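PDB 6RY0: mannan endo-1,6-alpha-mannosidase from Chaetomium thermophilum, which probably cleaves alpha-1,6-mannosidic linkages and, as a family 76 transglycosidase, helps transfer GPI-anchored glycoproteins into the fungal cell wall. Local coordinates for residues 89-94 against 141-146; 239-244 against 257-262; 299-304 against 372-377; 334-339 against 408-413. One frame throughout, in Å; residues are numbered along the deposited sequence. Where two conformers were deposited one is given.

Contact 1. Residues 89-94 against 141-146; sequences YWHLTG and AENKFP
A Schellman motif at K144 closes helix 127-142 of this helical glycosidase, and N143 to P146, at and just after it, receive W90 and H91 from the last turn of helix 76-93. K144, with positive phi, is the residue that turns the chain; its N bonds back to A141 O at 3.2 Å. Beside it, N143 lies flat on the imidazole of H91. The amide and ring planes are 12° apart, and N143 OD1 sits 3.4 Å above the H91 ring plane, over its centre. The amide is held in that pose from its other end, where ND2 bonds to D88, two residues before W90 in the same helix. With CG of H91 anti to the backbone N (chi1 172°), the ring swings out to meet this face.

W90 reaches further along the chain, to F145 and P146. Its six-membered ring takes the edge of F145 toward its face, an offset edge-to-face pair with centroids 5.7 Å apart and planes at 71°. P146 CD rests over one face of the indole near its rim, while N143 O lies at the edge of the ring, near its plane, 3.2 Å from W90 CZ3. Helix 99-108 adds to this cluster through N99, which touches both W90 and F145. The carbonyl of N143 has a polar partner as well: water 1 donates to N143 O at 2.7 Å and lies in the plane of the H91 ring, 2.7 Å from ND1.

Contact 2. Residues 239-244 against 257-262; sequences TWAVYD and RAQFSY
The phenol ring of Y243 carries the aliphatic part of R257 on one face. R257 CG stands 3.8 Å from the ring centroid and 12° off the normal, a CH-pi contact. The arginine is modelled in two conformers, so this describes one of them; in it the chain runs on extended and the guanidinium plane is turned 68° from the ring, with CZ too distant for more than a weak cation-pi attraction. R257 O lies 3.5 Å from Y243 CD1, and Y243 OH bonds to D236. The second flat group, the ring of F260, meets D244 at its edge: D244 OD1 lies near the ring plane, 3.3 Å from F260 CD2. CG of D244, anti to the backbone N (chi1 -164°), carries the carboxylate there, and its other oxygen bonds to Y193.

Between these two sites the backbones are joined through water. Water 3 donates to V242 O and A258 O and accepts from F260 N at 2.9 Å, while water 2 bridges V242 O and F260 O. Water 4 links side chains instead, donating to D244 OD1 and lying 3.1 Å from Y262 OH. An alanine in place of Y243 is likely to deprive the R257 chain of the ring face it lies on and D236 of its hydroxyl partner.

F260 is the N-cap residue of helix 261-278, against whose N263, A264 and L267 V242 packs. Segment 239-244 lies in the loop that follows helix 216-231 and leads into strand 245-247, which pairs antiparallel with strand 193-195.

Contact 3. Residues 299-304 against 372-377; sequences FKDGVV and YWKSGK
V303 and V304, on the second strand of a tight beta hairpin, press against W373, the closely packed side of the contact. V303 CG1 touches W373 CB at 3.8 Å and K374 N at 3.6 Å. V304 CG1 meets the six-membered ring of the indole obliquely, 3.6 Å from CZ3. Water 5 fastens the backbones here, donating to V304 O at 2.7 Å and accepting from K374 N at 2.9 Å. The hairpin turns through a type I' bend from K300 to V303, with G302 at its third position.

The outer, more exposed side is made by K374 against K300 and D301. The CG of K374 is anti to the backbone N (chi1 177°), and the chain then bends at chi2 and chi4, which carries it across V303 and past K300 O to the hairpin tip. There NZ forms a salt bridge with D301 OD2 at 2.9 Å, but CE lies as near to OD2 as NZ does, and the hydrogen bond within the bridge is weak. D301 is exposed, and both it and K374 touch a neighbouring molecule in the crystal, so the lattice may influence their pose.

Several helices surround the inner side. V303 packs on A355 and W373 on A356 of helix 342-358; V304 rests against K324 and H328 of helix 323-337, K324 also making a cation-pi contact with W373; and helix 389-401 meets the indole through S394, V395 and A398.

Contact 4. Residues 334-339 against 408-413; sequences VTQIAP and EPPATN
Q336 and I337, in the final turn of helix 323-337 in the (alpha/alpha)6 barrel of this family, meet the irregular stretch 408-410 that follows helix 389-401. The contact is small and divides into an apolar and a polar part.

The apolar part is built on two consecutive prolines. P410 offers its ring to I337: CD lies 4.0 Å from I337 CG2, the two side chains crossing at about a right angle. I337 is modelled in two conformers, so its share holds for one of them; it also packs on A272 and F273 of helix 261-278. P409 packs against the glutamine, P409 CB lying 4.3 Å from Q336 CB.

The polar part belongs to the amide of Q336. The side chain is extended beyond CG (chi2 180°), which takes the amide past P409 CA to the carbonyl of E408. NE2 donates to E408 O at 3.1 Å, but the N-H...O angle of 146° makes the bond weak. The amide oxygen is engaged too: water 6 donates to Q336 OE1 at 2.7 Å and makes a long, weak bond to E408 O. Replacing Q336 by a leucine would probably leave E408 O without its amide donor and the water without its stronger acceptor.

Further along the loop P410 O accepts from R211, which ties the chain to helix 196-213. The amide itself is closely packed by both prolines, with Q336 NE2 at 3.6 Å from P409 CA and Q336 OE1 at 3.5 Å from P410 CD.

In the fold
None of the four contacts is wholly core: each joins buried residues, such as F145, V242, V303 or I337, to exposed ones (K144, R257, D301, E408), away from the calcium-binding residues. Contacts 1 and 4 are neighbours, joined where E142 O probably bonds to A411 N and H91 packs against E408 O; contact 2 lies across the chain's centre from contact 1. The centre of contact 3 lies about 21 Å from the centre of the chain, against about 16 Å for the others. Helix 323-337 supplies half of contact 4 and also touches V304 of contact 3. Aromatic stacking marks contact 1, a ring face under an arginine chain and bridging waters contact 2, valines against an indole plus a salt bridge contact 3, prolines and an amide contact 4.

Contact 1. Residues 89-94 against 141-146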
# COMPACT_ATOMS: atom_id res chain seq x y z
N TYR A 89 -8.66 8.29 -4.04
CA TYR A 89 -9.83 8.54 -4.90
C TYR A 89 -10.27 9.99 -4.82
O TYR A 89 -10.47 10.65 -5.85
CB TYR A 89 -10.97 7.59 -4.54
CG TYR A 89 -12.27 7.94 -5.22
CD1 TYR A 89 -12.49 7.66 -6.54
CD2 TYR A 89 -13.29 8.58 -4.51
CE1 TYR A 89 -13.69 8.04 -7.18
CE2 TYR A 89 -14.47 8.97 -5.13
CZ TYR A 89 -14.64 8.71 -6.47
OH TYR A 89 -15.76 9.11 -7.15
N TRP A 90 -10.44 10.51 -3.60
CA TRP A 90 -10.85 11.89 -3.45
C TRP A 90 -9.80 12.84 -4.01
O TRP A 90 -10.13 13.83 -4.66
CB TRP A 90 -11.15 12.18 -1.98
CG TRP A 90 -11.20 13.64 -1.68
CD1 TRP A 90 -12.20 14.54 -1.95
CD2 TRP A 90 -10.14 14.39 -1.07
NE1 TRP A 90 -11.82 15.79 -1.53
CE2 TRP A 90 -10.56 15.73 -0.99
CE3 TRP A 90 -8.87 14.04 -0.61
CZ2 TRP A 90 -9.73 16.74 -0.45
CZ3 TRP A 90 -8.06 15.03 -0.09
CH2 TRP A 90 -8.49 16.35 0.01
N HIS A 91 -8.53 12.58 -3.73
CA HIS A 91 -7.44 13.40 -4.23
C HIS A 91 -7.43 13.49 -5.76
O HIS A 91 -7.10 14.52 -6.33
CB HIS A 91 -6.14 12.82 -3.69
CG HIS A 91 -4.88 13.39 -4.22
ND1 HIS A 91 -4.46 14.67 -3.96
CD2 HIS A 91 -3.88 12.81 -4.93
CE1 HIS A 91 -3.26 14.86 -4.50
NE2 HIS A 91 -2.88 13.74 -5.10
N LEU A 92 -7.71 12.36 -6.41
CA LEU A 92 -7.61 12.23 -7.86
C LEU A 92 -8.85 12.76 -8.58
O LEU A 92 -8.77 13.23 -9.70
CB LEU A 92 -7.39 10.76 -8.21
CG LEU A 92 -5.97 10.27 -7.88
CD1 LEU A 92 -5.93 8.77 -7.71
CD2 LEU A 92 -4.98 10.72 -8.90
N THR A 93 -10.02 12.63 -7.95
CA THR A 93 -11.29 12.95 -8.60
C THR A 93 -11.98 14.21 -8.09
O THR A 93 -12.80 14.76 -8.79
CB THR A 93 -12.30 11.79 -8.45
OG1 THR A 93 -12.74 11.71 -7.10
CG2 THR A 93 -11.78 10.48 -8.99
N GLY A 94 -11.65 14.64 -6.88
CA GLY A 94 -12.36 15.71 -6.25
C GLY A 94 -13.69 15.34 -5.62
O GLY A 94 -14.37 16.20 -5.10
N ALA A 141 -2.08 12.84 4.97
CA ALA A 141 -1.33 14.10 5.16
C ALA A 141 -0.85 14.65 3.80
O ALA A 141 -0.98 15.85 3.52
CB ALA A 141 -0.15 13.89 6.11
N GLU A 142 -0.29 13.79 2.96
CA GLU A 142 0.20 14.22 1.65
C GLU A 142 -0.88 14.78 0.76
O GLU A 142 -0.63 15.67 -0.07
CB GLU A 142 0.85 13.02 0.93
CG GLU A 142 2.16 12.57 1.54
CD GLU A 142 2.58 11.17 1.14
OE1 GLU A 142 1.75 10.43 0.55
OE2 GLU A 142 3.74 10.78 1.45
N ASN A 143 -2.07 14.24 0.88
CA ASN A 143 -3.19 14.61 0.01
C ASN A 143 -4.06 15.72 0.62
O ASN A 143 -5.05 16.11 0.04
CB ASN A 143 -4.02 13.38 -0.33
CG ASN A 143 -3.35 12.47 -1.32
OD1 ASN A 143 -2.25 12.74 -1.77
ND2 ASN A 143 -4.01 11.34 -1.65
N LYS A 144 -3.69 16.22 1.79
CA LYS A 144 -4.47 17.24 2.49
C LYS A 144 -5.90 16.76 2.75
O LYS A 144 -6.85 17.51 2.71
CB LYS A 144 -4.42 18.59 1.75
CG LYS A 144 -3.02 19.12 1.62
CD LYS A 144 -2.93 20.44 0.89
CE LYS A 144 -3.60 21.56 1.58
NZ LYS A 144 -3.29 22.79 0.81
N PHE A 145 -6.02 15.46 3.03
CA PHE A 145 -7.32 14.89 3.42
C PHE A 145 -7.79 15.64 4.67
O PHE A 145 -6.99 15.92 5.56
CB PHE A 145 -7.13 13.40 3.67
CG PHE A 145 -8.39 12.60 3.80
CD1 PHE A 145 -9.22 12.42 2.73
CD2 PHE A 145 -8.68 11.95 4.97
CE1 PHE A 145 -10.36 11.65 2.83
CE2 PHE A 145 -9.80 11.18 5.08
CZ PHE A 145 -10.65 11.05 4.01
N PRO A 146 -9.09 15.95 4.77
CA PRO A 146 -9.52 16.73 5.93
C PRO A 146 -9.05 16.17 7.26
O PRO A 146 -9.04 14.95 7.48
CB PRO A 146 -11.05 16.71 5.81
CG PRO A 146 -11.27 16.63 4.31
CD PRO A 146 -10.18 15.72 3.81
O HOH W 1 -5.84 16.48 -2.54

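Contact 2. Residues 239-244 against 257-262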
# COMPACT_ATOMS: atom_id res chain seq x y z
N THR A 239 19.62 -8.16 -11.47
CA THR A 239 18.38 -7.92 -12.23
C THR A 239 17.43 -6.91 -11.56
O THR A 239 16.48 -6.47 -12.21
CB THR A 239 17.58 -9.21 -12.44
OG1 THR A 239 17.07 -9.59 -11.15
CG2 THR A 239 18.46 -10.31 -13.01
N TRP A 240 17.64 -6.62 -10.29
CA TRP A 240 16.75 -5.74 -9.55
C TRP A 240 15.34 -6.29 -9.41
O TRP A 240 14.44 -5.55 -9.02
CB TRP A 240 16.81 -4.29 -10.04
CG TRP A 240 18.12 -3.67 -9.65
CD1 TRP A 240 19.37 -3.96 -10.13
CD2 TRP A 240 18.34 -2.72 -8.61
NE1 TRP A 240 20.33 -3.24 -9.46
CE2 TRP A 240 19.72 -2.47 -8.53
CE3 TRP A 240 17.49 -2.06 -7.72
CZ2 TRP A 240 20.26 -1.57 -7.61
CZ3 TRP A 240 18.05 -1.18 -6.81
CH2 TRP A 240 19.42 -0.95 -6.78
N ALA A 241 15.16 -7.59 -9.63
CA ALA A 241 14.02 -8.28 -9.09
C ALA A 241 13.98 -8.11 -7.58
O ALA A 241 15.02 -7.95 -6.94
CB ALA A 241 14.10 -9.76 -9.42
N VAL A 242 12.78 -8.20 -7.01
CA VAL A 242 12.59 -8.03 -5.58
C VAL A 242 11.86 -9.24 -5.02
O VAL A 242 10.68 -9.49 -5.32
CB VAL A 242 11.86 -6.71 -5.26
CG1 VAL A 242 11.67 -6.57 -3.75
CG2 VAL A 242 12.63 -5.52 -5.82
N TYR A 243 12.61 -10.04 -4.27
CA TYR A 243 12.15 -11.30 -3.74
C TYR A 243 11.38 -11.09 -2.42
O TYR A 243 11.22 -9.98 -1.95
CB TYR A 243 13.38 -12.21 -3.53
CG TYR A 243 14.18 -12.39 -4.81
CD1 TYR A 243 13.57 -12.78 -5.98
CD2 TYR A 243 15.54 -12.14 -4.82
CE1 TYR A 243 14.31 -12.94 -7.14
CE2 TYR A 243 16.29 -12.28 -5.97
CZ TYR A 243 15.66 -12.69 -7.15
OH TYR A 243 16.35 -12.86 -8.33
N ASP A 244 10.89 -12.19 -1.87
CA ASP A 244 9.91 -12.09 -0.80
C ASP A 244 10.50 -12.04 0.61
O ASP A 244 9.96 -11.34 1.45
CB ASP A 244 8.90 -13.25 -0.89
CG ASP A 244 7.68 -12.97 -0.04
OD1 ASP A 244 6.92 -12.06 -0.47
OD2 ASP A 244 7.50 -13.58 1.04
N ARG A 257 12.11 -16.67 -3.54
CA ARG A 257 12.27 -15.85 -4.73
C ARG A 257 10.94 -15.52 -5.43
O ARG A 257 10.94 -14.97 -6.52
CB ARG A 257 13.36 -16.37 -5.69
CG ARG A 257 14.82 -16.19 -5.10
CD ARG A 257 15.94 -16.62 -6.06
NE ARG A 257 17.27 -16.38 -5.47
CZ ARG A 257 17.87 -17.18 -4.60
NH1 ARG A 257 17.27 -18.29 -4.19
NH2 ARG A 257 19.07 -16.87 -4.10
N ALA A 258 9.81 -15.78 -4.77
CA ALA A 258 8.55 -15.29 -5.30
C ALA A 258 8.62 -13.77 -5.42
O ALA A 258 9.04 -13.08 -4.50
CB ALA A 258 7.38 -15.67 -4.40
N GLN A 259 8.17 -13.28 -6.55
CA GLN A 259 8.17 -11.86 -6.92
C GLN A 259 6.75 -11.31 -6.93
O GLN A 259 6.04 -11.44 -7.93
CB GLN A 259 8.82 -11.65 -8.27
CG GLN A 259 10.33 -11.94 -8.27
CD GLN A 259 10.90 -11.78 -9.67
OE1 GLN A 259 10.87 -10.65 -10.23
NE2 GLN A 259 11.41 -12.82 -10.22
N PHE A 260 6.34 -10.72 -5.81
CA PHE A 260 5.03 -10.09 -5.72
C PHE A 260 5.14 -8.64 -6.15
O PHE A 260 6.08 -7.92 -5.75
CB PHE A 260 4.46 -10.21 -4.31
CG PHE A 260 4.13 -11.62 -3.93
CD1 PHE A 260 2.99 -12.21 -4.42
CD2 PHE A 260 4.97 -12.37 -3.14
CE1 PHE A 260 2.69 -13.52 -4.12
CE2 PHE A 260 4.68 -13.69 -2.84
CZ PHE A 260 3.55 -14.25 -3.33
N SER A 261 4.17 -8.19 -6.94
CA SER A 261 4.26 -6.89 -7.57
C SER A 261 4.43 -5.76 -6.56
O SER A 261 5.19 -4.81 -6.79
CB SER A 261 3.02 -6.66 -8.42
OG SER A 261 1.85 -6.55 -7.64
N TYR A 262 3.72 -5.85 -5.45
CA TYR A 262 3.71 -4.74 -4.49
C TYR A 262 5.05 -4.56 -3.81
O TYR A 262 5.31 -3.48 -3.30
CB TYR A 262 2.56 -4.86 -3.48
CG TYR A 262 2.69 -5.84 -2.32
CD1 TYR A 262 3.38 -7.05 -2.43
CD2 TYR A 262 2.10 -5.55 -1.11
CE1 TYR A 262 3.47 -7.95 -1.37
CE2 TYR A 262 2.18 -6.46 -0.05
CZ TYR A 262 2.89 -7.65 -0.18
OH TYR A 262 3.01 -8.54 0.86
O HOH W 2 8.71 -7.97 -6.48
O HOH W 3 8.47 -10.45 -3.79
O HOH W 4 5.01 -10.94 1.01

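Contact 3. Residues 299-304 against 372-377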
# COMPACT_ATOMS: atom_id res chain seq x y z
N PHE A 299 4.68 -6.36 -16.17
CA PHE A 299 3.81 -5.88 -17.23
C PHE A 299 3.96 -6.79 -18.42
O PHE A 299 5.05 -7.00 -18.95
CB PHE A 299 4.11 -4.41 -17.55
CG PHE A 299 3.58 -3.50 -16.48
CD1 PHE A 299 4.30 -3.25 -15.33
CD2 PHE A 299 2.33 -2.92 -16.60
CE1 PHE A 299 3.80 -2.41 -14.33
CE2 PHE A 299 1.83 -2.10 -15.61
CZ PHE A 299 2.54 -1.85 -14.47
N LYS A 300 2.85 -7.39 -18.83
CA LYS A 300 2.80 -8.35 -19.92
C LYS A 300 1.92 -7.77 -21.00
O LYS A 300 0.73 -7.56 -20.80
CB LYS A 300 2.25 -9.66 -19.39
CG LYS A 300 3.27 -10.24 -18.43
CD LYS A 300 3.10 -11.66 -18.05
CE LYS A 300 4.08 -12.08 -17.02
NZ LYS A 300 5.47 -12.12 -17.57
N ASP A 301 2.53 -7.47 -22.14
CA ASP A 301 1.81 -6.76 -23.18
C ASP A 301 1.07 -5.55 -22.62
O ASP A 301 -0.08 -5.31 -22.98
CB ASP A 301 0.84 -7.70 -23.94
CG ASP A 301 1.50 -9.05 -24.42
OD1 ASP A 301 2.65 -9.02 -24.90
OD2 ASP A 301 0.89 -10.15 -24.34
N GLY A 302 1.72 -4.81 -21.72
CA GLY A 302 1.15 -3.59 -21.23
C GLY A 302 0.18 -3.74 -20.06
O GLY A 302 -0.44 -2.75 -19.70
N VAL A 303 0.06 -4.92 -19.45
CA VAL A 303 -0.92 -5.15 -18.41
C VAL A 303 -0.24 -5.72 -17.18
O VAL A 303 0.53 -6.69 -17.28
CB VAL A 303 -2.01 -6.10 -18.91
CG1 VAL A 303 -3.09 -6.24 -17.83
CG2 VAL A 303 -2.61 -5.59 -20.23
N VAL A 304 -0.54 -5.16 -16.01
CA VAL A 304 0.04 -5.68 -14.78
C VAL A 304 -0.44 -7.13 -14.54
O VAL A 304 -1.61 -7.46 -14.78
CB VAL A 304 -0.32 -4.78 -13.60
CG1 VAL A 304 -1.80 -4.78 -13.36
CG2 VAL A 304 0.48 -5.15 -12.37
N TYR A 372 -8.36 -11.02 -13.67
CA TYR A 372 -7.47 -11.57 -14.70
C TYR A 372 -7.47 -10.64 -15.89
O TYR A 372 -7.96 -10.95 -17.00
CB TYR A 372 -7.89 -13.03 -15.02
CG TYR A 372 -7.74 -13.93 -13.80
CD1 TYR A 372 -8.74 -14.01 -12.86
CD2 TYR A 372 -6.58 -14.65 -13.57
CE1 TYR A 372 -8.61 -14.77 -11.72
CE2 TYR A 372 -6.43 -15.42 -12.44
CZ TYR A 372 -7.44 -15.48 -11.51
OH TYR A 372 -7.28 -16.25 -10.39
N TRP A 373 -6.90 -9.45 -15.68
CA TRP A 373 -6.98 -8.39 -16.67
C TRP A 373 -6.27 -8.77 -17.97
O TRP A 373 -6.80 -8.58 -19.06
CB TRP A 373 -6.40 -7.09 -16.11
CG TRP A 373 -7.00 -6.61 -14.83
CD1 TRP A 373 -8.08 -7.09 -14.15
CD2 TRP A 373 -6.49 -5.53 -14.04
NE1 TRP A 373 -8.28 -6.38 -12.99
CE2 TRP A 373 -7.31 -5.41 -12.89
CE3 TRP A 373 -5.44 -4.63 -14.21
CZ2 TRP A 373 -7.11 -4.44 -11.92
CZ3 TRP A 373 -5.23 -3.66 -13.23
CH2 TRP A 373 -6.08 -3.58 -12.10
N LYS A 374 -5.06 -9.30 -17.84
CA LYS A 374 -4.31 -9.68 -19.04
C LYS A 374 -5.09 -10.66 -19.91
O LYS A 374 -5.02 -10.57 -21.13
CB LYS A 374 -2.96 -10.24 -18.64
CG LYS A 374 -2.10 -10.73 -19.85
CD LYS A 374 -1.73 -9.63 -20.90
CE LYS A 374 -0.90 -10.18 -22.06
NZ LYS A 374 -1.61 -10.95 -23.10
N SER A 375 -5.81 -11.58 -19.29
CA SER A 375 -6.56 -12.60 -20.03
C SER A 375 -7.62 -12.03 -20.92
O SER A 375 -8.08 -12.70 -21.85
CB SER A 375 -7.25 -13.58 -19.08
OG SER A 375 -8.49 -13.10 -18.54
N GLY A 376 -8.10 -10.84 -20.62
CA GLY A 376 -9.13 -10.22 -21.43
C GLY A 376 -10.56 -10.63 -21.15
O GLY A 376 -11.46 -10.16 -21.85
N LYS A 377 -10.77 -11.46 -20.14
CA LYS A 377 -12.10 -12.02 -19.87
C LYS A 377 -12.42 -11.88 -18.39
O LYS A 377 -11.55 -12.03 -17.54
CB LYS A 377 -12.13 -13.51 -20.25
CG LYS A 377 -11.70 -13.78 -21.67
CD LYS A 377 -11.70 -15.26 -22.02
CE LYS A 377 -11.20 -15.52 -23.44
NZ LYS A 377 -11.30 -16.95 -23.81
O HOH W 5 -3.82 -8.96 -15.23

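Contact 4. Residues 334-339 against 408-413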
# COMPACT_ATOMS: atom_id res chain seq x y z
N VAL A 334 4.87 8.07 -8.42
CA VAL A 334 6.26 8.13 -8.83
C VAL A 334 6.44 9.13 -9.99
O VAL A 334 7.43 9.84 -10.05
CB VAL A 334 6.80 6.74 -9.17
CG1 VAL A 334 8.13 6.79 -9.91
CG2 VAL A 334 6.90 5.90 -7.90
N THR A 335 5.48 9.19 -10.92
CA THR A 335 5.62 10.11 -12.04
C THR A 335 5.57 11.57 -11.61
O THR A 335 6.03 12.44 -12.36
CB THR A 335 4.57 9.87 -13.14
OG1 THR A 335 3.27 10.34 -12.77
CG2 THR A 335 4.58 8.46 -13.57
N GLN A 336 4.97 11.86 -10.45
CA GLN A 336 4.91 13.23 -9.95
C GLN A 336 6.20 13.63 -9.23
O GLN A 336 6.68 14.74 -9.40
CB GLN A 336 3.75 13.39 -8.99
CG GLN A 336 2.41 13.10 -9.55
CD GLN A 336 1.34 13.28 -8.51
OE1 GLN A 336 1.40 12.68 -7.46
NE2 GLN A 336 0.38 14.18 -8.77
N ILE A 337 6.73 12.72 -8.42
CA ILE A 337 7.88 13.11 -7.64
C ILE A 337 9.20 12.71 -8.24
O ILE A 337 10.23 13.29 -7.86
CB ILE A 337 7.80 12.59 -6.28
CG1 ILE A 337 7.68 11.08 -6.33
CG2 ILE A 337 6.63 13.20 -5.57
CD1 ILE A 337 7.78 10.41 -4.98
N ALA A 338 9.18 11.86 -9.27
CA ALA A 338 10.35 11.56 -10.09
C ALA A 338 9.91 11.76 -11.55
O ALA A 338 9.69 10.81 -12.29
CB ALA A 338 10.87 10.16 -9.85
N PRO A 339 9.74 13.01 -11.96
CA PRO A 339 9.10 13.26 -13.26
C PRO A 339 9.82 12.69 -14.47
O PRO A 339 9.18 12.53 -15.50
CB PRO A 339 8.97 14.78 -13.31
CG PRO A 339 9.89 15.26 -12.29
CD PRO A 339 9.99 14.25 -11.22
N GLU A 408 -2.61 17.30 -7.83
CA GLU A 408 -1.49 17.89 -7.13
C GLU A 408 -0.52 16.78 -6.74
O GLU A 408 -0.92 15.68 -6.39
CB GLU A 408 -2.00 18.60 -5.89
CG GLU A 408 -2.87 19.80 -6.21
CD GLU A 408 -2.10 20.82 -6.96
OE1 GLU A 408 -1.01 21.19 -6.49
OE2 GLU A 408 -2.57 21.22 -8.05
N PRO A 409 0.78 17.12 -6.69
CA PRO A 409 1.73 16.18 -6.11
C PRO A 409 1.53 16.08 -4.61
O PRO A 409 0.88 16.96 -4.00
CB PRO A 409 3.07 16.83 -6.44
CG PRO A 409 2.77 18.30 -6.46
CD PRO A 409 1.40 18.41 -7.05
N PRO A 410 2.11 15.05 -3.97
CA PRO A 410 2.05 14.99 -2.51
C PRO A 410 2.54 16.30 -1.90
O PRO A 410 3.58 16.84 -2.31
CB PRO A 410 3.00 13.83 -2.18
CG PRO A 410 3.25 13.12 -3.44
CD PRO A 410 2.88 13.94 -4.57
N ALA A 411 1.82 16.79 -0.91
CA ALA A 411 2.21 17.99 -0.18
C ALA A 411 3.36 17.66 0.77
O ALA A 411 3.54 16.50 1.20
CB ALA A 411 1.04 18.51 0.61
N THR A 412 4.12 18.69 1.11
CA THR A 412 5.03 18.66 2.23
C THR A 412 4.45 19.54 3.34
O THR A 412 3.35 20.10 3.19
CB THR A 412 6.42 19.15 1.88
OG1 THR A 412 6.38 20.57 1.71
CG2 THR A 412 7.01 18.48 0.62
N ASN A 413 5.19 19.71 4.44
CA ASN A 413 4.76 20.60 5.48
C ASN A 413 4.71 22.07 5.02
O ASN A 413 4.17 22.89 5.73
CB ASN A 413 5.56 20.46 6.78
CG ASN A 413 7.00 20.85 6.68
OD1 ASN A 413 7.46 21.46 5.70
ND2 ASN A 413 7.73 20.54 7.74
O HOH W 6 -0.77 12.25 -5.86